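Local coordinates for protein tryparedoxin II (Crithidia fasciculata, PDB 1I5G) that probably carries electrons as a thioredoxin-like oxidoreductase reduced by trypanothione, and is captured here with bound glutathionylspermidine, at residues T11-L14 with D20-L23; E75-Y80 with L89-R94; K5-S10 with V31-S36. The protein carries 1 engineered substitution. All coordinates share one frame; numbering follows the deposited sequence.

Contact 1 of 3, residues T11-L14 with D20-L23; sequences TNVL and DIAL
Val13 and Ile21 face each other as an antiparallel hydrogen-bonded pair, and Asn12 adds its side-chain amide to the bonds that join the two strands. The main link runs from Val13 N to Ile21 O over 3.0 Å, while the return bond, Ile21 N to Val13 O, is weak at 3.5 Å. A second donor reaches the same carbonyl: Asn12 ND2 lies 3.1 Å from Ile21 O in a nearly straight bond (170° at the hydrogen). The oxygen sits in the plane of the amide, but the nitrogen approaches from above the carbonyl plane. Asn12 does this with CG beside its own backbone N (chi1 -70°), which brings the amide back over the neighbouring strand. An alanine here would leave Ile21 O without its second donor and is likely to weaken the hold between the strands. On the sheet face of Val13 and Ile21, the two branched side chains lie roughly perpendicular, and Val13 CG2 meets Ile21 CG2 at 3.7 Å. Past the pair a water spans the gap, donating to Thr11 O at 2.7 Å and accepting from Leu23 N. The resulting hairpin of strands 12-15 and 18-22 forms one end of the mixed sheet: Leu14 bonds through its backbone to Ala88 on the next strand and packs on Phe77 and Tyr81 of helix 74-81, while Val13 and Leu23 rest on Phe7.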
loop_
_atom_site.group_PDB
_atom_site.type_symbol
_atom_site.label_atom_id
_atom_site.label_comp_id
_atom_site.label_asym_id
_atom_site.label_seq_id
_atom_site.Cartn_x
_atom_site.Cartn_y
_atom_site.Cartn_z
ATOM N N THR A 11 0.766 -4.107 -15.239
ATOM C CA THR A 11 -0.648 -3.883 -15.486
ATOM C C THR A 11 -1.517 -4.664 -14.495
ATOM O O THR A 11 -2.662 -4.287 -14.283
ATOM C CB THR A 11 -1.041 -4.170 -16.914
ATOM O OG1 THR A 11 -0.790 -5.549 -17.013
ATOM C CG2 THR A 11 -0.009 -3.771 -17.903
ATOM N N ASN A 12 -1.019 -5.721 -13.877
ATOM C CA ASN A 12 -1.722 -6.480 -12.853
ATOM C C ASN A 12 -0.992 -6.372 -11.534
ATOM O O ASN A 12 0.210 -6.251 -11.460
ATOM C CB ASN A 12 -1.871 -7.975 -13.203
ATOM C CG ASN A 12 -2.844 -8.213 -14.338
ATOM O OD1 ASN A 12 -2.447 -8.756 -15.355
ATOM N ND2 ASN A 12 -4.120 -7.809 -14.171
ATOM N N VAL A 13 -1.747 -6.437 -10.460
ATOM C CA VAL A 13 -1.237 -6.504 -9.102
ATOM C C VAL A 13 -1.681 -7.795 -8.451
ATOM O O VAL A 13 -2.566 -8.513 -8.944
ATOM C CB VAL A 13 -1.605 -5.256 -8.290
ATOM C CG1 VAL A 13 -1.023 -4.011 -8.933
ATOM C CG2 VAL A 13 -3.093 -5.116 -8.209
ATOM N N LEU A 14 -1.056 -8.120 -7.323
ATOM C CA LEU A 14 -1.328 -9.376 -6.619
ATOM C C LEU A 14 -2.427 -9.248 -5.597
ATOM O O LEU A 14 -2.645 -8.178 -5.028
ATOM C CB LEU A 14 -0.083 -9.772 -5.816
ATOM C CG LEU A 14 1.248 -9.850 -6.554
ATOM C CD1 LEU A 14 2.288 -10.430 -5.619
ATOM C CD2 LEU A 14 1.241 -10.635 -7.856
ATOM N N ASP A 20 -4.302 -11.390 -10.951
ATOM C CA ASP A 20 -5.351 -11.066 -11.906
ATOM C C ASP A 20 -6.069 -9.757 -11.594
ATOM O O ASP A 20 -7.032 -9.429 -12.288
ATOM C CB ASP A 20 -6.329 -12.224 -12.067
ATOM C CG ASP A 20 -7.147 -12.504 -10.829
ATOM O OD1 ASP A 20 -6.702 -12.137 -9.729
ATOM O OD2 ASP A 20 -8.276 -13.067 -10.813
ATOM N N ILE A 21 -5.597 -9.016 -10.597
ATOM C CA ILE A 21 -6.243 -7.761 -10.213
ATOM C C ILE A 21 -5.789 -6.715 -11.173
ATOM O O ILE A 21 -4.615 -6.521 -11.448
ATOM C CB ILE A 21 -5.957 -7.437 -8.750
ATOM C CG1 ILE A 21 -6.306 -8.556 -7.776
ATOM C CG2 ILE A 21 -6.649 -6.134 -8.369
ATOM C CD1 ILE A 21 -7.753 -9.036 -7.847
ATOM N N ALA A 22 -6.774 -6.012 -11.727
ATOM C CA ALA A 22 -6.477 -4.877 -12.565
ATOM C C ALA A 22 -6.868 -3.515 -11.959
ATOM O O ALA A 22 -7.685 -3.407 -11.047
ATOM C CB ALA A 22 -7.199 -5.104 -13.904
ATOM N N LEU A 23 -6.278 -2.459 -12.454
ATOM C CA LEU A 23 -6.566 -1.131 -11.934
ATOM C C LEU A 23 -8.001 -0.642 -11.892
ATOM O O LEU A 23 -8.297 0.087 -10.955
ATOM C CB LEU A 23 -5.705 -0.095 -12.665
ATOM C CG LEU A 23 -4.190 -0.261 -12.516
ATOM C CD1 LEU A 23 -3.447 0.907 -13.136
ATOM C CD2 LEU A 23 -3.750 -0.409 -11.066
HETATM O O HOH W 1 -4.890 -2.991 -14.996
#

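Contact 2 of 3, residues E75-Y80 with L89-R94; sequences EDFKDY and LPFEDR
Phe91, whose side chain packs against Phe77, has its carbonyl oxygen held by the side chain of Arg94: Arg94 NE donates to Phe91 O at 2.8 Å, in the carbonyl plane, though the bond is bent to 133° at the hydrogen. The same nitrogen lies over the centre of the Phe91 ring, so the arginine folds back across one face of that ring while Phe77 CB approaches from the other side, 3.5 Å from Phe91 CD1. Phe91 CB in turn sits over the face of the Phe77 ring, 3.7 Å from its centroid, in a CH-pi contact. With CG anti to the backbone N in both (chi1 176° in Phe77), each ring extends past the other's CB, and the rings meet obliquely, with planes at 44°. Phe77 comes from helix 74-81, which belongs to the beta-alpha-beta crossover that links the parallel strands 63-69 and 87-88 of the thioredoxin-like fold. Farther out, Phe77 CZ comes within 3.8 Å of Leu89 O, and its ring also rests on Leu67. A type I turn from Pro90 to Asp93 then leads into helix 94-103, with Asp93 as the N-cap and its OD1 accepting from Gly96 N.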
loop_
_atom_site.group_PDB
_atom_site.type_symbol
_atom_site.label_atom_id
_atom_site.label_comp_id
_atom_site.label_asym_id
_atom_site.label_seq_id
_atom_site.Cartn_x
_atom_site.Cartn_y
_atom_site.Cartn_z
ATOM N N GLU A 75 12.194 -14.445 -2.090
ATOM C CA GLU A 75 11.676 -15.336 -1.065
ATOM C C GLU A 75 11.153 -14.586 0.161
ATOM O O GLU A 75 10.127 -14.885 0.742
ATOM C CB GLU A 75 12.762 -16.350 -0.720
ATOM C CG GLU A 75 13.483 -16.832 -1.983
ATOM C CD GLU A 75 14.502 -15.879 -2.621
ATOM O OE1 GLU A 75 15.467 -15.438 -1.963
ATOM O OE2 GLU A 75 14.446 -15.493 -3.796
ATOM N N ASP A 76 11.867 -13.553 0.584
ATOM C CA ASP A 76 11.438 -12.735 1.717
ATOM C C ASP A 76 10.136 -12.029 1.370
ATOM O O ASP A 76 9.233 -11.950 2.187
ATOM C CB ASP A 76 12.520 -11.710 2.100
ATOM C CG ASP A 76 13.747 -12.351 2.719
ATOM O OD1 ASP A 76 13.614 -13.420 3.326
ATOM O OD2 ASP A 76 14.861 -11.805 2.583
ATOM N N PHE A 77 10.036 -11.499 0.156
ATOM C CA PHE A 77 8.760 -10.918 -0.276
ATOM C C PHE A 77 7.599 -11.897 -0.176
ATOM O O PHE A 77 6.534 -11.589 0.367
ATOM C CB PHE A 77 8.843 -10.453 -1.722
ATOM C CG PHE A 77 7.546 -9.933 -2.294
ATOM C CD1 PHE A 77 7.156 -8.594 -2.203
ATOM C CD2 PHE A 77 6.691 -10.794 -2.957
ATOM C CE1 PHE A 77 5.977 -8.159 -2.757
ATOM C CE2 PHE A 77 5.490 -10.377 -3.519
ATOM C CZ PHE A 77 5.130 -9.040 -3.407
ATOM N N LYS A 78 7.818 -13.095 -0.720
ATOM C CA LYS A 78 6.755 -14.088 -0.718
ATOM C C LYS A 78 6.253 -14.365 0.683
ATOM O O LYS A 78 5.054 -14.358 0.906
ATOM C CB LYS A 78 7.291 -15.384 -1.330
ATOM C CG LYS A 78 6.202 -16.422 -1.574
ATOM C CD LYS A 78 6.685 -17.702 -2.275
ATOM C CE LYS A 78 5.645 -18.849 -2.149
ATOM N NZ LYS A 78 6.089 -20.122 -2.802
ATOM N N ASP A 79 7.159 -14.606 1.627
ATOM C CA ASP A 79 6.766 -14.909 2.993
ATOM C C ASP A 79 6.112 -13.739 3.719
ATOM O O ASP A 79 5.171 -13.933 4.496
ATOM C CB ASP A 79 8.007 -15.359 3.791
ATOM C CG ASP A 79 8.615 -16.674 3.306
ATOM O OD1 ASP A 79 7.935 -17.434 2.597
ATOM O OD2 ASP A 79 9.790 -16.936 3.640
ATOM N N TYR A 80 6.580 -12.511 3.487
ATOM C CA TYR A 80 6.062 -11.353 4.177
ATOM C C TYR A 80 4.698 -10.979 3.596
ATOM O O TYR A 80 3.768 -10.738 4.340
ATOM C CB TYR A 80 7.081 -10.229 3.947
ATOM C CG TYR A 80 6.819 -8.962 4.750
ATOM C CD1 TYR A 80 6.391 -9.008 6.073
ATOM C CD2 TYR A 80 7.014 -7.716 4.183
ATOM C CE1 TYR A 80 6.156 -7.855 6.820
ATOM C CE2 TYR A 80 6.781 -6.559 4.922
ATOM C CZ TYR A 80 6.347 -6.640 6.244
ATOM O OH TYR A 80 6.116 -5.515 7.005
ATOM N N LEU A 89 2.202 -4.690 -5.320
ATOM C CA LEU A 89 2.938 -4.505 -6.580
ATOM C C LEU A 89 3.825 -5.755 -6.703
ATOM O O LEU A 89 4.538 -6.074 -5.749
ATOM C CB LEU A 89 3.794 -3.224 -6.528
ATOM C CG LEU A 89 4.559 -2.986 -7.841
ATOM C CD1 LEU A 89 3.604 -2.551 -8.930
ATOM C CD2 LEU A 89 5.596 -1.881 -7.595
ATOM N N PRO A 90 3.798 -6.496 -7.810
ATOM C CA PRO A 90 4.602 -7.714 -7.915
ATOM C C PRO A 90 6.080 -7.466 -7.648
ATOM O O PRO A 90 6.646 -6.469 -8.116
ATOM C CB PRO A 90 4.321 -8.157 -9.349
ATOM C CG PRO A 90 2.922 -7.702 -9.587
ATOM C CD PRO A 90 2.993 -6.294 -9.028
ATOM N N PHE A 91 6.727 -8.362 -6.908
ATOM C CA PHE A 91 8.121 -8.186 -6.572
ATOM C C PHE A 91 9.029 -8.005 -7.767
ATOM O O PHE A 91 9.967 -7.187 -7.726
ATOM C CB PHE A 91 8.636 -9.320 -5.692
ATOM C CG PHE A 91 10.036 -9.093 -5.181
ATOM C CD1 PHE A 91 10.323 -8.276 -4.103
ATOM C CD2 PHE A 91 11.096 -9.716 -5.819
ATOM C CE1 PHE A 91 11.597 -8.100 -3.679
ATOM C CE2 PHE A 91 12.412 -9.541 -5.393
ATOM C CZ PHE A 91 12.598 -8.722 -4.338
ATOM N N GLU A 92 8.816 -8.752 -8.847
ATOM C CA GLU A 92 9.746 -8.655 -9.973
ATOM C C GLU A 92 9.745 -7.292 -10.623
ATOM O O GLU A 92 10.679 -6.949 -11.348
ATOM C CB GLU A 92 9.535 -9.797 -10.975
ATOM C CG GLU A 92 9.829 -11.168 -10.375
ATOM C CD GLU A 92 11.277 -11.376 -10.020
ATOM O OE1 GLU A 92 12.087 -11.424 -10.981
ATOM O OE2 GLU A 92 11.560 -11.502 -8.818
ATOM N N ASP A 93 8.719 -6.478 -10.373
ATOM C CA ASP A 93 8.683 -5.093 -10.850
ATOM C C ASP A 93 9.469 -4.203 -9.892
ATOM O O ASP A 93 8.952 -3.352 -9.164
ATOM C CB ASP A 93 7.247 -4.576 -10.957
ATOM C CG ASP A 93 7.163 -3.180 -11.564
ATOM O OD1 ASP A 93 8.183 -2.589 -11.985
ATOM O OD2 ASP A 93 6.025 -2.654 -11.622
ATOM N N ARG A 94 10.775 -4.423 -9.888
ATOM C CA ARG A 94 11.684 -3.613 -9.086
ATOM C C ARG A 94 11.714 -2.147 -9.505
ATOM O O ARG A 94 11.663 -1.222 -8.693
ATOM C CB ARG A 94 13.084 -4.249 -9.029
ATOM C CG ARG A 94 13.117 -5.685 -8.432
ATOM C CD ARG A 94 13.044 -5.790 -6.879
ATOM N NE ARG A 94 11.718 -5.468 -6.374
ATOM C CZ ARG A 94 11.441 -5.036 -5.146
ATOM N NH1 ARG A 94 12.409 -4.868 -4.256
ATOM N NH2 ARG A 94 10.198 -4.773 -4.804
#

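Contact 3 of 3, residues K5-S10 with V31-S36; sequences KFFPYS and VFFYFS
Phe33 extends from strand 30-36 toward the loop 5-10, where Phe7 and Phe6 receive the far end of its ring. Its CB already points at the loop, and CG, lying beside the backbone N (chi1 -71°), carries the ring onward in that direction. Phe33 CE2 comes to 3.6 Å from Phe7 CZ and 4.0 Å from Phe7 CE2. At the tip, Phe33 CZ lies about equally far from those two carbons, 4.0 Å from Phe7 CZ, and it is also the atom nearest Phe6 CB, at 4.4 Å. Phe7 CZ thus arrives at the edge of the Phe33 ring, near its plane, and the two side chains meet head-on, one from the loop and one from the strand. Their planes are turned by 32° and their centroids stand 5.9 Å apart, an oblique meeting. Strand 30-36 is an inner strand of the thioredoxin-like sheet, between strands 63-69 and 111-116, and it leads toward Trp39 and Cys40, which line the glutathionylspermidine pocket. With Phe6 and Phe7 set against Phe33, the loop covers the face of the sheet from which Phe33 projects, before the chain turns into strand 12-15. Phe104 meets the rings of both Phe6 and Phe33, while Phe6 further touches Val115 of strand 111-116 and Leu100 of helix 94-103. Phe7 also touches Met66, and Phe33 packs on Ile68, both on strand 63-69.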
loop_
_atom_site.group_PDB
_atom_site.type_symbol
_atom_site.label_atom_id
_atom_site.label_comp_id
_atom_site.label_asym_id
_atom_site.label_seq_id
_atom_site.Cartn_x
_atom_site.Cartn_y
_atom_site.Cartn_z
ATOM N N LYS A 5 -0.487 6.559 -13.948
ATOM C CA LYS A 5 0.793 7.276 -13.929
ATOM C C LYS A 5 1.708 6.719 -12.822
ATOM O O LYS A 5 2.870 7.110 -12.818
ATOM C CB LYS A 5 0.641 8.807 -13.736
ATOM C CG LYS A 5 0.059 9.305 -12.394
ATOM C CD LYS A 5 -0.020 10.827 -12.242
ATOM C CE LYS A 5 -0.599 11.386 -10.927
ATOM N NZ LYS A 5 -0.407 12.867 -10.809
ATOM N N PHE A 6 1.165 5.882 -11.938
ATOM C CA PHE A 6 1.883 5.224 -10.838
ATOM C C PHE A 6 2.207 3.737 -11.105
ATOM O O PHE A 6 2.895 3.099 -10.296
ATOM C CB PHE A 6 1.094 5.381 -9.530
ATOM C CG PHE A 6 0.923 6.794 -9.059
ATOM C CD1 PHE A 6 1.988 7.666 -8.968
ATOM C CD2 PHE A 6 -0.328 7.273 -8.712
ATOM C CE1 PHE A 6 1.854 8.983 -8.536
ATOM C CE2 PHE A 6 -0.483 8.586 -8.281
ATOM C CZ PHE A 6 0.596 9.440 -8.192
ATOM N N PHE A 7 1.744 3.136 -12.202
ATOM C CA PHE A 7 2.038 1.772 -12.594
ATOM C C PHE A 7 2.704 1.699 -13.988
ATOM O O PHE A 7 2.109 1.024 -14.823
ATOM C CB PHE A 7 0.787 0.958 -12.434
ATOM C CG PHE A 7 0.359 0.878 -10.998
ATOM C CD1 PHE A 7 0.887 -0.096 -10.189
ATOM C CD2 PHE A 7 -0.557 1.768 -10.443
ATOM C CE1 PHE A 7 0.522 -0.193 -8.870
ATOM C CE2 PHE A 7 -0.931 1.681 -9.137
ATOM C CZ PHE A 7 -0.404 0.703 -8.340
ATOM N N PRO A 8 3.837 2.307 -14.263
ATOM C CA PRO A 8 4.423 2.185 -15.603
ATOM C C PRO A 8 4.785 0.781 -16.063
ATOM O O PRO A 8 4.797 0.566 -17.279
ATOM C CB PRO A 8 5.676 3.002 -15.462
ATOM C CG PRO A 8 5.990 3.033 -14.010
ATOM C CD PRO A 8 4.646 3.148 -13.363
ATOM N N TYR A 9 5.080 -0.172 -15.189
ATOM C CA TYR A 9 5.593 -1.466 -15.608
ATOM C C TYR A 9 4.691 -2.619 -15.211
ATOM O O TYR A 9 4.913 -3.718 -15.699
ATOM C CB TYR A 9 6.996 -1.702 -15.059
ATOM C CG TYR A 9 7.892 -0.560 -15.378
ATOM C CD1 TYR A 9 8.321 -0.372 -16.699
ATOM C CD2 TYR A 9 8.292 0.333 -14.422
ATOM C CE1 TYR A 9 9.130 0.672 -17.020
ATOM C CE2 TYR A 9 9.112 1.406 -14.726
ATOM C CZ TYR A 9 9.518 1.556 -16.046
ATOM O OH TYR A 9 10.326 2.637 -16.294
ATOM N N SER A 10 3.685 -2.447 -14.355
ATOM C CA SER A 10 2.766 -3.531 -14.023
ATOM C C SER A 10 1.330 -3.209 -14.453
ATOM O O SER A 10 0.799 -2.176 -14.036
ATOM C CB SER A 10 2.785 -3.760 -12.502
ATOM O OG SER A 10 3.985 -4.401 -12.070
ATOM N N VAL A 31 -6.414 4.664 -2.278
ATOM C CA VAL A 31 -5.456 3.569 -2.363
ATOM C C VAL A 31 -4.243 3.987 -1.535
ATOM O O VAL A 31 -3.639 5.037 -1.789
ATOM C CB VAL A 31 -5.066 3.249 -3.811
ATOM C CG1 VAL A 31 -4.014 2.135 -3.789
ATOM C CG2 VAL A 31 -6.304 2.836 -4.616
ATOM N N PHE A 32 -3.926 3.145 -0.564
ATOM C CA PHE A 32 -2.758 3.374 0.294
ATOM C C PHE A 32 -1.590 2.520 -0.137
ATOM O O PHE A 32 -1.647 1.291 -0.104
ATOM C CB PHE A 32 -3.075 3.098 1.776
ATOM C CG PHE A 32 -4.024 4.088 2.364
ATOM C CD1 PHE A 32 -5.385 3.863 2.286
ATOM C CD2 PHE A 32 -3.600 5.276 2.972
ATOM C CE1 PHE A 32 -6.296 4.761 2.811
ATOM C CE2 PHE A 32 -4.467 6.190 3.499
ATOM C CZ PHE A 32 -5.828 5.940 3.417
ATOM N N PHE A 33 -0.505 3.184 -0.500
ATOM C CA PHE A 33 0.733 2.556 -0.915
ATOM C C PHE A 33 1.540 2.369 0.347
ATOM O O PHE A 33 1.924 3.311 1.038
ATOM C CB PHE A 33 1.432 3.456 -1.908
ATOM C CG PHE A 33 0.770 3.546 -3.249
ATOM C CD1 PHE A 33 -0.255 4.444 -3.447
ATOM C CD2 PHE A 33 1.173 2.741 -4.295
ATOM C CE1 PHE A 33 -0.858 4.521 -4.678
ATOM C CE2 PHE A 33 0.559 2.821 -5.550
ATOM C CZ PHE A 33 -0.460 3.728 -5.714
ATOM N N TYR A 34 1.798 1.114 0.689
ATOM C CA TYR A 34 2.435 0.738 1.942
ATOM C C TYR A 34 3.850 0.265 1.668
ATOM O O TYR A 34 4.111 -0.824 1.161
ATOM C CB TYR A 34 1.641 -0.404 2.631
ATOM C CG TYR A 34 2.246 -0.938 3.921
ATOM C CD1 TYR A 34 2.908 -0.080 4.771
ATOM C CD2 TYR A 34 2.177 -2.280 4.291
ATOM C CE1 TYR A 34 3.461 -0.506 5.924
ATOM C CE2 TYR A 34 2.739 -2.708 5.453
ATOM C CZ TYR A 34 3.391 -1.825 6.291
ATOM O OH TYR A 34 4.003 -2.228 7.474
ATOM N N PHE A 35 4.813 1.110 2.002
ATOM C CA PHE A 35 6.241 0.843 1.842
ATOM C C PHE A 35 6.730 0.137 3.085
ATOM O O PHE A 35 6.660 0.697 4.200
ATOM C CB PHE A 35 6.968 2.179 1.609
ATOM C CG PHE A 35 6.555 2.839 0.301
ATOM C CD1 PHE A 35 5.395 3.578 0.218
ATOM C CD2 PHE A 35 7.335 2.716 -0.845
ATOM C CE1 PHE A 35 5.021 4.170 -0.985
ATOM C CE2 PHE A 35 6.966 3.292 -2.024
ATOM C CZ PHE A 35 5.823 4.008 -2.079
ATOM N N SER A 36 7.214 -1.089 2.916
ATOM C CA SER A 36 7.573 -1.917 4.063
ATOM C C SER A 36 8.473 -3.065 3.611
ATOM O O SER A 36 8.611 -3.308 2.405
ATOM C CB SER A 36 6.259 -2.509 4.598
ATOM O OG SER A 36 6.380 -3.078 5.888
#

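All three contacts involve or border one mixed sheet, their centres about 11 to 14 Å apart. Contact 3 joins the N-terminal loop to the inner strand 30-36, and the hairpin of contact 1 falls within the chain span between its two segments; contact 2 follows both. Phe7 connects contacts 1 and 3, packing on Val13 and Leu23. Contacts 1 and 2 meet where Leu14 lies against Pro90 and Phe77. Contacts 2 and 3 are joined in part by polar links, with Ser10 OG probably bonded to Asp93 OD2 and Ser36 OG to Tyr80 OH. The N-terminal loop and hairpin are thereby fastened to the thioredoxin-like core whose Trp39 and Cys40 line the ligand pocket.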